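Local coordinates for protein oxalate biosynthetic component 1 (Burkholderia thailandensis, PDB 5IKY) that produces oxalate in quorum sensing-dependent oxalogenesis, as a bifunctional enzyme that combines an alpha/beta serine hydrolase with an additional lyase activity, at residues I156-S161 against N182-C187; F610-D615 against T846-S851. All blocks are in the same frame, centred on the assembly; numbering follows the deposited sequence.

Contact 1. Residues I156-S161 against N182-C187; sequences IHTYLS and NGWRMC
Trp184 reaches Thr158 and Leu160 with atoms CZ3 and CH2 of its six-membered ring. With CG beside the backbone N and anti to the carbonyl carbon (chi1 -63°), the torsion about the bond from CA to CB lays the indole against Ile60 and Arg62 of strand 60-64, and Leu179 of helix 176-181 also touches it. The six-membered ring makes the crossing. Its CZ3 lies 4.0 Å from Leu160 CD1, with Leu160 CG close behind, and 3.9 Å from the carbonyl O of Thr158. CH2, at the tip, touches Thr158 CG2 at 3.6 Å. Both aliphatic groups come in obliquely to the indole. The Thr158 methyl can do so because it stands anti to its own N, while OG1 turns elsewhere and is hydrogen-bonded to Trp141 NE1.

Tyr159 and Cys187 meet on the other face of the three-stranded antiparallel sheet. Cys187 SG lies at the edge of the Tyr159 ring, 5.0 Å from its centroid and 88° off the normal; Tyr159 CE2, at 3.8 Å, is the nearest ring atom. Phe26 stacks on Tyr159 and also touches Cys187. Strands 156-160 and 185-186 are the outer strands, each hydrogen-bonded to 60-64, and they meet chiefly through side chains that bridge the middle strand on its two faces. No hydrogen bond joins the segments. Cohesion is therefore apolar and dispersive, with the polarisable sulfur set against the C-H rim of the tyrosine ring, and Thr158 is buried with its hydroxyl satisfied.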
ATOM      1  N   ILE A 156       4.493  23.878 -25.402  1.00 55.59           N
ATOM      2  CA  ILE A 156       5.892  23.489 -25.318  1.00 55.27           C
ATOM      3  C   ILE A 156       6.794  24.713 -25.410  1.00 55.59           C
ATOM      4  O   ILE A 156       6.468  25.696 -26.072  1.00 64.80           O
ATOM      5  CB  ILE A 156       6.272  22.459 -26.414  1.00 57.57           C
ATOM      6  CG1 ILE A 156       7.610  21.790 -26.079  1.00 55.58           C
ATOM      7  CG2 ILE A 156       6.294  23.104 -27.793  1.00 57.58           C
ATOM      8  CD1 ILE A 156       7.936  20.597 -26.941  1.00 61.95           C
ATOM      9  N   HIS A 157       7.917  24.649 -24.707  1.00 54.88           N
ATOM     10  CA  HIS A 157       8.899  25.719 -24.704  1.00 61.48           C
ATOM     11  C   HIS A 157      10.246  25.147 -24.285  1.00 54.69           C
ATOM     12  O   HIS A 157      10.726  25.397 -23.181  1.00 65.45           O
ATOM     13  CB  HIS A 157       8.469  26.850 -23.772  1.00 60.18           C
ATOM     14  CG  HIS A 157       9.032  28.185 -24.146  1.00 77.64           C
ATOM     15  ND1 HIS A 157      10.328  28.554 -23.860  1.00 71.44           N
ATOM     16  CD2 HIS A 157       8.477  29.233 -24.799  1.00 56.40           C
ATOM     17  CE1 HIS A 157      10.543  29.777 -24.310  1.00 68.55           C
ATOM     18  NE2 HIS A 157       9.437  30.212 -24.884  1.00 66.75           N
ATOM     19  N   THR A 158      10.845  24.365 -25.178  1.00 58.22           N
ATOM     20  CA  THR A 158      12.098  23.679 -24.891  1.00 58.21           C
ATOM     21  C   THR A 158      13.256  24.305 -25.657  1.00 62.89           C
ATOM     22  O   THR A 158      13.195  24.464 -26.876  1.00 64.54           O
ATOM     23  CB  THR A 158      12.002  22.182 -25.234  1.00 55.08           C
ATOM     24  OG1 THR A 158      11.104  21.542 -24.319  1.00 77.83           O
ATOM     25  CG2 THR A 158      13.363  21.526 -25.132  1.00 77.23           C
ATOM     26  N   TYR A 159      14.313  24.653 -24.931  1.00 56.23           N
ATOM     27  CA  TYR A 159      15.461  25.334 -25.517  1.00 62.40           C
ATOM     28  C   TYR A 159      16.756  24.573 -25.254  1.00 62.37           C
ATOM     29  O   TYR A 159      16.913  23.931 -24.218  1.00 60.37           O
ATOM     30  CB  TYR A 159      15.557  26.760 -24.963  1.00 69.09           C
ATOM     31  CG  TYR A 159      16.828  27.500 -25.325  1.00 69.42           C
ATOM     32  CD1 TYR A 159      17.934  27.469 -24.486  1.00 59.44           C
ATOM     33  CD2 TYR A 159      16.916  28.239 -26.496  1.00 71.39           C
ATOM     34  CE1 TYR A 159      19.093  28.142 -24.804  1.00 61.89           C
ATOM     35  CE2 TYR A 159      18.073  28.919 -26.824  1.00 63.54           C
ATOM     36  CZ  TYR A 159      19.158  28.865 -25.973  1.00 68.18           C
ATOM     37  OH  TYR A 159      20.312  29.538 -26.291  1.00 74.94           O
ATOM     38  N   LEU A 160      17.681  24.651 -26.206  1.00 65.90           N
ATOM     39  CA  LEU A 160      19.013  24.087 -26.031  1.00 64.51           C
ATOM     40  C   LEU A 160      20.064  25.149 -26.327  1.00 63.72           C
ATOM     41  O   LEU A 160      19.972  25.861 -27.326  1.00 69.98           O
ATOM     42  CB  LEU A 160      19.216  22.867 -26.933  1.00 63.44           C
ATOM     43  CG  LEU A 160      18.420  21.615 -26.562  1.00 63.48           C
ATOM     44  CD1 LEU A 160      18.652  20.503 -27.571  1.00 64.63           C
ATOM     45  CD2 LEU A 160      18.783  21.154 -25.167  1.00 56.53           C
ATOM     46  N   SER A 161      21.058  25.249 -25.452  1.00 66.40           N
ATOM     47  CA  SER A 161      22.108  26.255 -25.577  1.00 68.82           C
ATOM     48  C   SER A 161      22.936  26.079 -26.849  1.00 72.35           C
ATOM     49  O   SER A 161      22.988  24.984 -27.411  1.00 64.95           O
ATOM     50  CB  SER A 161      23.023  26.208 -24.354  1.00 70.42           C
ATOM     51  OG  SER A 161      23.707  24.968 -24.286  1.00 84.26           O
ATOM     52  N   ASN A 182      11.481  19.173 -37.573  1.00 73.87           N
ATOM     53  CA  ASN A 182      10.361  18.928 -36.667  1.00 79.44           C
ATOM     54  C   ASN A 182       9.957  20.150 -35.847  1.00 79.48           C
ATOM     55  O   ASN A 182       9.397  20.011 -34.759  1.00 87.90           O
ATOM     56  CB  ASN A 182      10.686  17.773 -35.717  1.00 75.04           C
ATOM     57  CG  ASN A 182      10.348  16.418 -36.310  1.00 84.41           C
ATOM     58  OD1 ASN A 182       9.985  16.310 -37.481  1.00 92.73           O
ATOM     59  ND2 ASN A 182      10.464  15.375 -35.496  1.00 96.29           N
ATOM     60  N   GLY A 183      10.244  21.342 -36.359  1.00 73.30           N
ATOM     61  CA  GLY A 183       9.748  22.561 -35.745  1.00 74.36           C
ATOM     62  C   GLY A 183      10.724  23.367 -34.906  1.00 75.07           C
ATOM     63  O   GLY A 183      10.419  24.497 -34.526  1.00 87.48           O
ATOM     64  N   TRP A 184      11.887  22.800 -34.598  1.00 70.72           N
ATOM     65  CA  TRP A 184      12.903  23.535 -33.847  1.00 69.83           C
ATOM     66  C   TRP A 184      13.506  24.625 -34.727  1.00 66.37           C
ATOM     67  O   TRP A 184      13.573  24.475 -35.946  1.00 72.98           O
ATOM     68  CB  TRP A 184      14.005  22.604 -33.341  1.00 71.54           C
ATOM     69  CG  TRP A 184      13.557  21.550 -32.370  1.00 75.71           C
ATOM     70  CD1 TRP A 184      12.690  20.523 -32.611  1.00 62.62           C
ATOM     71  CD2 TRP A 184      13.993  21.394 -31.013  1.00 63.09           C
ATOM     72  NE1 TRP A 184      12.544  19.751 -31.484  1.00 61.42           N
ATOM     73  CE2 TRP A 184      13.334  20.265 -30.489  1.00 60.34           C
ATOM     74  CE3 TRP A 184      14.868  22.108 -30.188  1.00 61.91           C
ATOM     75  CZ2 TRP A 184      13.523  19.832 -29.179  1.00 61.06           C
ATOM     76  CZ3 TRP A 184      15.056  21.676 -28.888  1.00 63.23           C
ATOM     77  CH2 TRP A 184      14.387  20.550 -28.395  1.00 66.88           C
ATOM     78  N   ARG A 185      13.954  25.715 -34.113  1.00 69.95           N
ATOM     79  CA  ARG A 185      14.530  26.815 -34.878  1.00 66.71           C
ATOM     80  C   ARG A 185      15.553  27.621 -34.078  1.00 70.77           C
ATOM     81  O   ARG A 185      15.558  27.595 -32.847  1.00 74.80           O
ATOM     82  CB  ARG A 185      13.416  27.729 -35.389  1.00 72.85           C
ATOM     83  CG  ARG A 185      12.710  28.530 -34.312  1.00 88.33           C
ATOM     84  CD  ARG A 185      11.359  29.017 -34.807  1.00 99.92           C
ATOM     85  NE  ARG A 185      11.335  29.175 -36.258  1.00114.91           N
ATOM     86  CZ  ARG A 185      10.226  29.343 -36.974  1.00123.74           C
ATOM     87  NH1 ARG A 185      10.300  29.480 -38.292  1.00112.10           N
ATOM     88  NH2 ARG A 185       9.044  29.370 -36.374  1.00119.20           N
ATOM     89  N   MET A 186      16.416  28.338 -34.795  1.00 78.30           N
ATOM     90  CA  MET A 186      17.508  29.097 -34.191  1.00 80.50           C
ATOM     91  C   MET A 186      17.019  30.313 -33.410  1.00 76.20           C
ATOM     92  O   MET A 186      16.002  30.916 -33.752  1.00 82.66           O
ATOM     93  CB  MET A 186      18.496  29.546 -35.271  1.00 82.41           C
ATOM     94  CG  MET A 186      19.105  28.407 -36.070  1.00 79.44           C
ATOM     95  SD  MET A 186      20.241  27.398 -35.098  1.00116.37           S
ATOM     96  CE  MET A 186      21.469  28.619 -34.646  1.00102.99           C
ATOM     97  N   CYS A 187      17.760  30.672 -32.366  1.00 65.98           N
ATOM     98  CA  CYS A 187      17.410  31.812 -31.527  1.00 68.37           C
ATOM     99  C   CYS A 187      18.532  32.839 -31.489  1.00 73.36           C
ATOM    100  O   CYS A 187      19.672  32.541 -31.851  1.00 72.28           O
ATOM    101  CB  CYS A 187      17.097  31.361 -30.098  1.00 63.65           C
ATOM    102  SG  CYS A 187      16.214  29.802 -29.979  1.00 78.88           S
TER

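Contact 2. Residues F610-D615 against T846-S851; sequences FVEELD and TVIEAS
Glu612 and Glu849 run obliquely past each other, their carboxylate planes 26° apart, and each works on a different part of the opposite segment. Glu612 points at 846-851 with its chain extended beyond CG, which carries the carboxylate to the start of helix 849-860. There OE2 accepts the backbone N-H of Glu849 at 3.1 Å from N, with an N-H...O angle of 152°; the donor comes to the syn side, somewhat out of the carboxylate plane. The same OE2 packs against Ile848 CB and Glu849 CB, both at 3.6 Å, where the Glu612 and Ile848 side chains cross at about a right angle.

Glu849 goes the other way. Its CG stands anti to the backbone N, and the chain stretches back to Phe610, meeting that side chain almost perpendicularly. OE1 sits 3.3 Å from Phe610 CD1 and 3.5 Å from Phe610 CE1, at the ring edge near its plane, with ring and carboxylate planes 55° apart. The negative oxygen thus faces the C-H rim, the side of the ring that is probably the more electropositive.

At the helix start Ser851 OG, at N3, accepts the backbone N-H of the N-cap residue Ile848, at 3.2 Å from N. Glu612 adds a carboxylate from the loop of the cap domain to the first turn of a helix in the alpha/beta hydrolase domain, so the contact is an interdomain one. The helix N-terminus would be expected to favour the negative charge of Glu612, which also has Lys742 as a long, weak ion-pair partner. Glu849 OE1 is 5.7 Å from Glu612 OE2, while Glu849 OE2 forms a long, weak pair with Arg999. Ile848 packs on Thr730 and Leu731 of helix 715-734.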
ATOM      1  N   PHE A 610     -22.585  -6.133   9.628  1.00131.08           N
ATOM      2  CA  PHE A 610     -23.017  -7.497   9.899  1.00124.49           C
ATOM      3  C   PHE A 610     -24.309  -7.797   9.153  1.00103.69           C
ATOM      4  O   PHE A 610     -25.229  -6.981   9.142  1.00113.63           O
ATOM      5  CB  PHE A 610     -23.215  -7.716  11.403  1.00139.95           C
ATOM      6  CG  PHE A 610     -22.008  -7.376  12.235  1.00137.19           C
ATOM      7  CD1 PHE A 610     -21.086  -8.351  12.575  1.00127.07           C
ATOM      8  CD2 PHE A 610     -21.802  -6.081  12.684  1.00128.17           C
ATOM      9  CE1 PHE A 610     -19.977  -8.041  13.341  1.00113.48           C
ATOM     10  CE2 PHE A 610     -20.696  -5.764  13.448  1.00 98.97           C
ATOM     11  CZ  PHE A 610     -19.783  -6.745  13.777  1.00104.01           C
ATOM     12  N   VAL A 611     -24.374  -8.966   8.525  1.00 89.93           N
ATOM     13  CA  VAL A 611     -25.599  -9.402   7.866  1.00 90.88           C
ATOM     14  C   VAL A 611     -26.699  -9.595   8.901  1.00 88.59           C
ATOM     15  O   VAL A 611     -27.864  -9.272   8.661  1.00 90.37           O
ATOM     16  CB  VAL A 611     -25.396 -10.714   7.082  1.00 73.16           C
ATOM     17  N   GLU A 612     -26.310 -10.114  10.062  1.00 85.75           N
ATOM     18  CA  GLU A 612     -27.248 -10.415  11.136  1.00 82.49           C
ATOM     19  C   GLU A 612     -27.426  -9.238  12.091  1.00 84.58           C
ATOM     20  O   GLU A 612     -27.882  -9.413  13.220  1.00 91.29           O
ATOM     21  CB  GLU A 612     -26.782 -11.647  11.915  1.00 72.13           C
ATOM     22  CG  GLU A 612     -26.587 -12.891  11.062  1.00 88.81           C
ATOM     23  CD  GLU A 612     -25.975 -14.040  11.842  1.00116.61           C
ATOM     24  OE1 GLU A 612     -26.001 -15.184  11.339  1.00125.07           O
ATOM     25  OE2 GLU A 612     -25.464 -13.800  12.958  1.00116.37           O
ATOM     26  N   GLU A 613     -27.067  -8.042  11.634  1.00 84.29           N
ATOM     27  CA  GLU A 613     -27.195  -6.838  12.450  1.00 89.60           C
ATOM     28  C   GLU A 613     -28.665  -6.510  12.717  1.00 94.85           C
ATOM     29  O   GLU A 613     -28.995  -5.844  13.701  1.00 83.65           O
ATOM     30  CB  GLU A 613     -26.497  -5.655  11.769  1.00 98.89           C
ATOM     31  CG  GLU A 613     -26.496  -4.349  12.562  1.00117.09           C
ATOM     32  CD  GLU A 613     -25.679  -4.416  13.846  1.00129.20           C
ATOM     33  OE1 GLU A 613     -24.895  -5.374  14.021  1.00125.85           O
ATOM     34  OE2 GLU A 613     -25.825  -3.500  14.683  1.00130.41           O
ATOM     35  N   LEU A 614     -29.546  -6.995  11.844  1.00 89.70           N
ATOM     36  CA  LEU A 614     -30.980  -6.756  11.979  1.00 93.11           C
ATOM     37  C   LEU A 614     -31.579  -7.461  13.194  1.00 88.50           C
ATOM     38  O   LEU A 614     -32.703  -7.160  13.598  1.00 91.47           O
ATOM     39  CB  LEU A 614     -31.713  -7.200  10.711  1.00 99.81           C
ATOM     40  CG  LEU A 614     -31.574  -6.287   9.492  1.00 97.21           C
ATOM     41  CD1 LEU A 614     -32.201  -6.929   8.266  1.00 92.90           C
ATOM     42  CD2 LEU A 614     -32.203  -4.930   9.768  1.00 86.70           C
ATOM     43  N   ASP A 615     -30.830  -8.396  13.772  1.00 84.45           N
ATOM     44  CA  ASP A 615     -31.281  -9.115  14.961  1.00 81.97           C
ATOM     45  C   ASP A 615     -31.458  -8.175  16.152  1.00 79.75           C
ATOM     46  O   ASP A 615     -32.210  -8.471  17.080  1.00 90.99           O
ATOM     47  CB  ASP A 615     -30.296 -10.232  15.318  1.00 83.22           C
ATOM     48  CG  ASP A 615     -30.270 -11.344  14.285  1.00105.64           C
ATOM     49  OD1 ASP A 615     -30.796 -11.137  13.170  1.00122.23           O
ATOM     50  OD2 ASP A 615     -29.720 -12.425  14.587  1.00 95.57           O
ATOM     51  N   THR A 846     -28.678 -20.941  19.700  1.00 82.49           N
ATOM     52  CA  THR A 846     -28.822 -20.411  18.349  1.00 81.36           C
ATOM     53  C   THR A 846     -27.461 -20.299  17.658  1.00 84.01           C
ATOM     54  O   THR A 846     -26.466 -19.933  18.284  1.00 82.24           O
ATOM     55  CB  THR A 846     -29.513 -19.027  18.364  1.00 76.04           C
ATOM     56  OG1 THR A 846     -30.764 -19.123  19.055  1.00 90.90           O
ATOM     57  CG2 THR A 846     -29.761 -18.527  16.950  1.00 68.81           C
ATOM     58  N   VAL A 847     -27.425 -20.627  16.370  1.00 78.82           N
ATOM     59  CA  VAL A 847     -26.198 -20.521  15.589  1.00 88.30           C
ATOM     60  C   VAL A 847     -26.103 -19.160  14.906  1.00 86.51           C
ATOM     61  O   VAL A 847     -26.903 -18.840  14.026  1.00 94.75           O
ATOM     62  CB  VAL A 847     -26.108 -21.628  14.520  1.00 83.18           C
ATOM     63  CG1 VAL A 847     -24.881 -21.422  13.645  1.00 68.51           C
ATOM     64  CG2 VAL A 847     -26.081 -22.999  15.174  1.00 88.84           C
ATOM     65  N   ILE A 848     -25.127 -18.361  15.324  1.00 77.29           N
ATOM     66  CA  ILE A 848     -24.904 -17.047  14.729  1.00 81.38           C
ATOM     67  C   ILE A 848     -23.543 -16.973  14.047  1.00 78.21           C
ATOM     68  O   ILE A 848     -22.797 -17.953  14.020  1.00 83.16           O
ATOM     69  CB  ILE A 848     -25.007 -15.922  15.776  1.00 75.33           C
ATOM     70  CG1 ILE A 848     -24.066 -16.198  16.951  1.00 67.89           C
ATOM     71  CG2 ILE A 848     -26.442 -15.780  16.262  1.00 86.28           C
ATOM     72  CD1 ILE A 848     -24.069 -15.108  18.000  1.00 61.12           C
ATOM     73  N   GLU A 849     -23.228 -15.803  13.501  1.00 77.03           N
ATOM     74  CA  GLU A 849     -21.998 -15.611  12.741  1.00 80.61           C
ATOM     75  C   GLU A 849     -20.752 -15.908  13.577  1.00 80.96           C
ATOM     76  O   GLU A 849     -19.826 -16.570  13.107  1.00 73.94           O
ATOM     77  CB  GLU A 849     -21.936 -14.183  12.192  1.00 78.84           C
ATOM     78  CG  GLU A 849     -20.527 -13.699  11.893  1.00 95.81           C
ATOM     79  CD  GLU A 849     -20.429 -12.187  11.781  1.00116.33           C
ATOM     80  OE1 GLU A 849     -20.282 -11.517  12.827  1.00118.41           O
ATOM     81  OE2 GLU A 849     -20.489 -11.669  10.646  1.00130.53           O
ATOM     82  N   ALA A 850     -20.745 -15.436  14.821  1.00 64.82           N
ATOM     83  CA  ALA A 850     -19.607 -15.644  15.710  1.00 71.09           C
ATOM     84  C   ALA A 850     -19.383 -17.126  16.002  1.00 78.15           C
ATOM     85  O   ALA A 850     -18.255 -17.549  16.251  1.00 71.47           O
ATOM     86  CB  ALA A 850     -19.804 -14.872  17.009  1.00 56.64           C
ATOM     87  N   SER A 851     -20.460 -17.906  15.974  1.00 73.84           N
ATOM     88  CA  SER A 851     -20.366 -19.347  16.179  1.00 73.50           C
ATOM     89  C   SER A 851     -19.537 -19.988  15.071  1.00 77.25           C
ATOM     90  O   SER A 851     -18.690 -20.842  15.328  1.00 76.65           O
ATOM     91  CB  SER A 851     -21.759 -19.983  16.227  1.00 67.52           C
ATOM     92  OG  SER A 851     -22.615 -19.296  17.123  1.00 74.31           O
TER

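Contact 1 and contact 2 lie on opposite sides of the chain's centre, about 70 Å apart between centres and about 53 Å between nearest atoms, and share no helix, strand or sheet. They follow one another in series. Contact 1 sits in the N-terminal domain, in chain inserted between strands 4-9 and 223-226, which pair in the curled parallel sheet; the magnesium ligands His227 and Glu477 come just after strands 223-226 and 471-474 of that sheet. Contact 2 joins the cap to the hydrolase domain, its second segment following strand 832-836 of the mixed sheet. Contact 1 thus lies within one domain, whereas contact 2 spans two.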